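Local coordinates for 3-carboxy-cis,cis-muconate cycloisomerase (Pseudomonas putida, PDB 1RE5), which is a largely helical, four-chain enzyme of the fumarase/aspartase (adenylosuccinate lyase-like) superfamily, named as a cycloisomerase, at residues Asn76-Leu81 with Ala104-Ala109. Sequence-based numbering, arbitrary orientation.
Sequences NSAIPL and ATSQDA
Ser-106 and Ala-78 meet where two helix starts come together in the lyase fold of the fumarase/aspartase superfamily. Ala-78 lies near the start of helix 78-92, and Ser-106 begins the long helix 106-142. The CA atoms of Ala-78 and Ser-106 are 4.9 Å apart.

The apolar part is small. Ala-78 CB sits against Ser-106 CB at 3.4 Å, and Ser-106 CA lies close behind it. One turn further along helix 106-142, Ala-109 CB adds a looser methyl contact to Ala-78 CB at 4.5 Å. Met-110 covers Asn-76, Ser-77 and Ala-78, while helix 21-40 packs on Ala-109 through Phe-31 and Glu-32.

The hydroxyl of Ser-106 is anti to its carbonyl carbon. It points between the side chains of Ile-79 and Asn-76. Ile-79 offers the branch methyl CG2, and Asn-76 ND2 lies 3.4 Å from Ser-106 OG.

Each helix start also has polar bonds of its own. At helix 106-142, Asp-108 OD1 accepts from the backbone N-H of Gly-193. Asn-76 makes a capping bond at the start of helix 78-92. Its CG lies between the backbone N and the carbonyl carbon (chi1 67°), which folds the amide over the first turn. Asn-76 OD1 accepts from Ile-79 N at 3.1 Å. The N-H...O angle is 158°. Ile-79 N is tilted 19° from the carbonyl plane of the Asn-76 amide.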
ATOM      1  N   ASN D  76       0.218 -26.627   0.332  1.00 31.95           N
ATOM      2  CA  ASN D  76       0.979 -26.167  -0.818  1.00 31.60           C
ATOM      3  C   ASN D  76       0.574 -26.954  -2.055  1.00 31.14           C
ATOM      4  O   ASN D  76      -0.295 -27.815  -1.995  1.00 31.06           O
ATOM      5  CB  ASN D  76       2.488 -26.274  -0.577  1.00 33.16           C
ATOM      6  CG  ASN D  76       2.969 -27.701  -0.471  1.00 36.23           C
ATOM      7  OD1 ASN D  76       2.573 -28.563  -1.256  1.00 38.07           O
ATOM      8  ND2 ASN D  76       3.848 -27.959   0.496  1.00 36.89           N
ATOM      9  N   SER D  77       1.201 -26.659  -3.181  1.00 31.41           N
ATOM     10  CA  SER D  77       0.855 -27.331  -4.425  1.00 32.49           C
ATOM     11  C   SER D  77       1.763 -28.506  -4.772  1.00 32.79           C
ATOM     12  O   SER D  77       1.336 -29.451  -5.421  1.00 33.40           O
ATOM     13  CB  SER D  77       0.889 -26.313  -5.559  1.00 32.50           C
ATOM     14  OG  SER D  77       2.105 -25.583  -5.505  1.00 32.06           O
ATOM     15  N   ALA D  78       3.015 -28.449  -4.337  1.00 33.47           N
ATOM     16  CA  ALA D  78       3.973 -29.504  -4.640  1.00 33.39           C
ATOM     17  C   ALA D  78       3.573 -30.902  -4.196  1.00 34.68           C
ATOM     18  O   ALA D  78       3.522 -31.814  -5.020  1.00 35.85           O
ATOM     19  CB  ALA D  78       5.340 -29.160  -4.057  1.00 32.03           C
ATOM     20  N   ILE D  79       3.279 -31.091  -2.909  1.00 35.48           N
ATOM     21  CA  ILE D  79       2.947 -32.441  -2.464  1.00 35.81           C
ATOM     22  C   ILE D  79       1.749 -33.106  -3.158  1.00 35.50           C
ATOM     23  O   ILE D  79       1.820 -34.290  -3.497  1.00 36.17           O
ATOM     24  CB  ILE D  79       2.799 -32.557  -0.902  1.00 35.24           C
ATOM     25  CG1 ILE D  79       1.367 -32.299  -0.472  1.00 36.02           C
ATOM     26  CG2 ILE D  79       3.759 -31.617  -0.203  1.00 32.88           C
ATOM     27  CD1 ILE D  79       1.121 -32.649   0.982  1.00 39.49           C
ATOM     28  N   PRO D  80       0.648 -32.373  -3.398  1.00 34.91           N
ATOM     29  CA  PRO D  80      -0.447 -33.082  -4.066  1.00 34.88           C
ATOM     30  C   PRO D  80      -0.089 -33.415  -5.507  1.00 35.43           C
ATOM     31  O   PRO D  80      -0.542 -34.420  -6.055  1.00 35.62           O
ATOM     32  CB  PRO D  80      -1.607 -32.096  -3.982  1.00 34.14           C
ATOM     33  CG  PRO D  80      -1.309 -31.341  -2.745  1.00 35.03           C
ATOM     34  CD  PRO D  80       0.176 -31.078  -2.896  1.00 35.64           C
ATOM     35  N   LEU D  81       0.725 -32.569  -6.125  1.00 35.71           N
ATOM     36  CA  LEU D  81       1.119 -32.811  -7.504  1.00 36.30           C
ATOM     37  C   LEU D  81       2.049 -34.011  -7.569  1.00 38.31           C
ATOM     38  O   LEU D  81       1.857 -34.909  -8.394  1.00 38.99           O
ATOM     39  CB  LEU D  81       1.842 -31.601  -8.088  1.00 34.03           C
ATOM     40  CG  LEU D  81       2.344 -31.851  -9.513  1.00 32.86           C
ATOM     41  CD1 LEU D  81       1.141 -32.061 -10.420  1.00 33.36           C
ATOM     42  CD2 LEU D  81       3.191 -30.691  -9.998  1.00 32.73           C
ATOM     43  N   ALA D 104      14.366 -33.555  -2.865  1.00 35.22           N
ATOM     44  CA  ALA D 104      13.860 -32.196  -2.991  1.00 33.95           C
ATOM     45  C   ALA D 104      12.686 -31.926  -2.055  1.00 33.49           C
ATOM     46  O   ALA D 104      11.951 -32.841  -1.663  1.00 33.40           O
ATOM     47  CB  ALA D 104      13.438 -31.931  -4.439  1.00 33.89           C
ATOM     48  N   THR D 105      12.511 -30.656  -1.703  1.00 31.02           N
ATOM     49  CA  THR D 105      11.426 -30.261  -0.829  1.00 28.17           C
ATOM     50  C   THR D 105      10.373 -29.589  -1.704  1.00 26.60           C
ATOM     51  O   THR D 105      10.662 -29.226  -2.839  1.00 26.32           O
ATOM     52  CB  THR D 105      11.954 -29.314   0.292  1.00 26.82           C
ATOM     53  OG1 THR D 105      10.919 -29.074   1.248  1.00 25.97           O
ATOM     54  CG2 THR D 105      12.424 -27.998  -0.279  1.00 26.82           C
ATOM     55  N   SER D 106       9.155 -29.448  -1.196  1.00 26.88           N
ATOM     56  CA  SER D 106       8.070 -28.822  -1.952  1.00 27.94           C
ATOM     57  C   SER D 106       8.425 -27.452  -2.545  1.00 28.60           C
ATOM     58  O   SER D 106       8.200 -27.195  -3.734  1.00 29.69           O
ATOM     59  CB  SER D 106       6.833 -28.680  -1.062  1.00 28.86           C
ATOM     60  OG  SER D 106       6.316 -29.947  -0.693  1.00 29.14           O
ATOM     61  N   GLN D 107       8.984 -26.571  -1.721  1.00 28.69           N
ATOM     62  CA  GLN D 107       9.339 -25.242  -2.202  1.00 28.77           C
ATOM     63  C   GLN D 107      10.344 -25.262  -3.363  1.00 28.40           C
ATOM     64  O   GLN D 107      10.337 -24.363  -4.204  1.00 28.61           O
ATOM     65  CB  GLN D 107       9.873 -24.373  -1.052  1.00 28.34           C
ATOM     66  CG  GLN D 107       9.960 -22.900  -1.432  1.00 28.18           C
ATOM     67  CD  GLN D 107      10.365 -22.002  -0.294  1.00 27.07           C
ATOM     68  OE1 GLN D 107      10.451 -20.787  -0.456  1.00 28.03           O
ATOM     69  NE2 GLN D 107      10.616 -22.588   0.865  1.00 26.25           N
ATOM     70  N   ASP D 108      11.203 -26.277  -3.412  1.00 28.30           N
ATOM     71  CA  ASP D 108      12.176 -26.374  -4.494  1.00 27.50           C
ATOM     72  C   ASP D 108      11.431 -26.451  -5.815  1.00 27.77           C
ATOM     73  O   ASP D 108      11.778 -25.755  -6.781  1.00 27.24           O
ATOM     74  CB  ASP D 108      13.038 -27.625  -4.354  1.00 26.79           C
ATOM     75  CG  ASP D 108      13.971 -27.562  -3.172  1.00 27.89           C
ATOM     76  OD1 ASP D 108      14.527 -26.481  -2.912  1.00 28.78           O
ATOM     77  OD2 ASP D 108      14.167 -28.601  -2.507  1.00 30.10           O
ATOM     78  N   ALA D 109      10.397 -27.294  -5.849  1.00 26.35           N
ATOM     79  CA  ALA D 109       9.611 -27.473  -7.068  1.00 26.58           C
ATOM     80  C   ALA D 109       8.779 -26.239  -7.389  1.00 26.74           C
ATOM     81  O   ALA D 109       8.689 -25.809  -8.542  1.00 26.28           O
ATOM     82  CB  ALA D 109       8.709 -28.683  -6.934  1.00 26.44           C
TER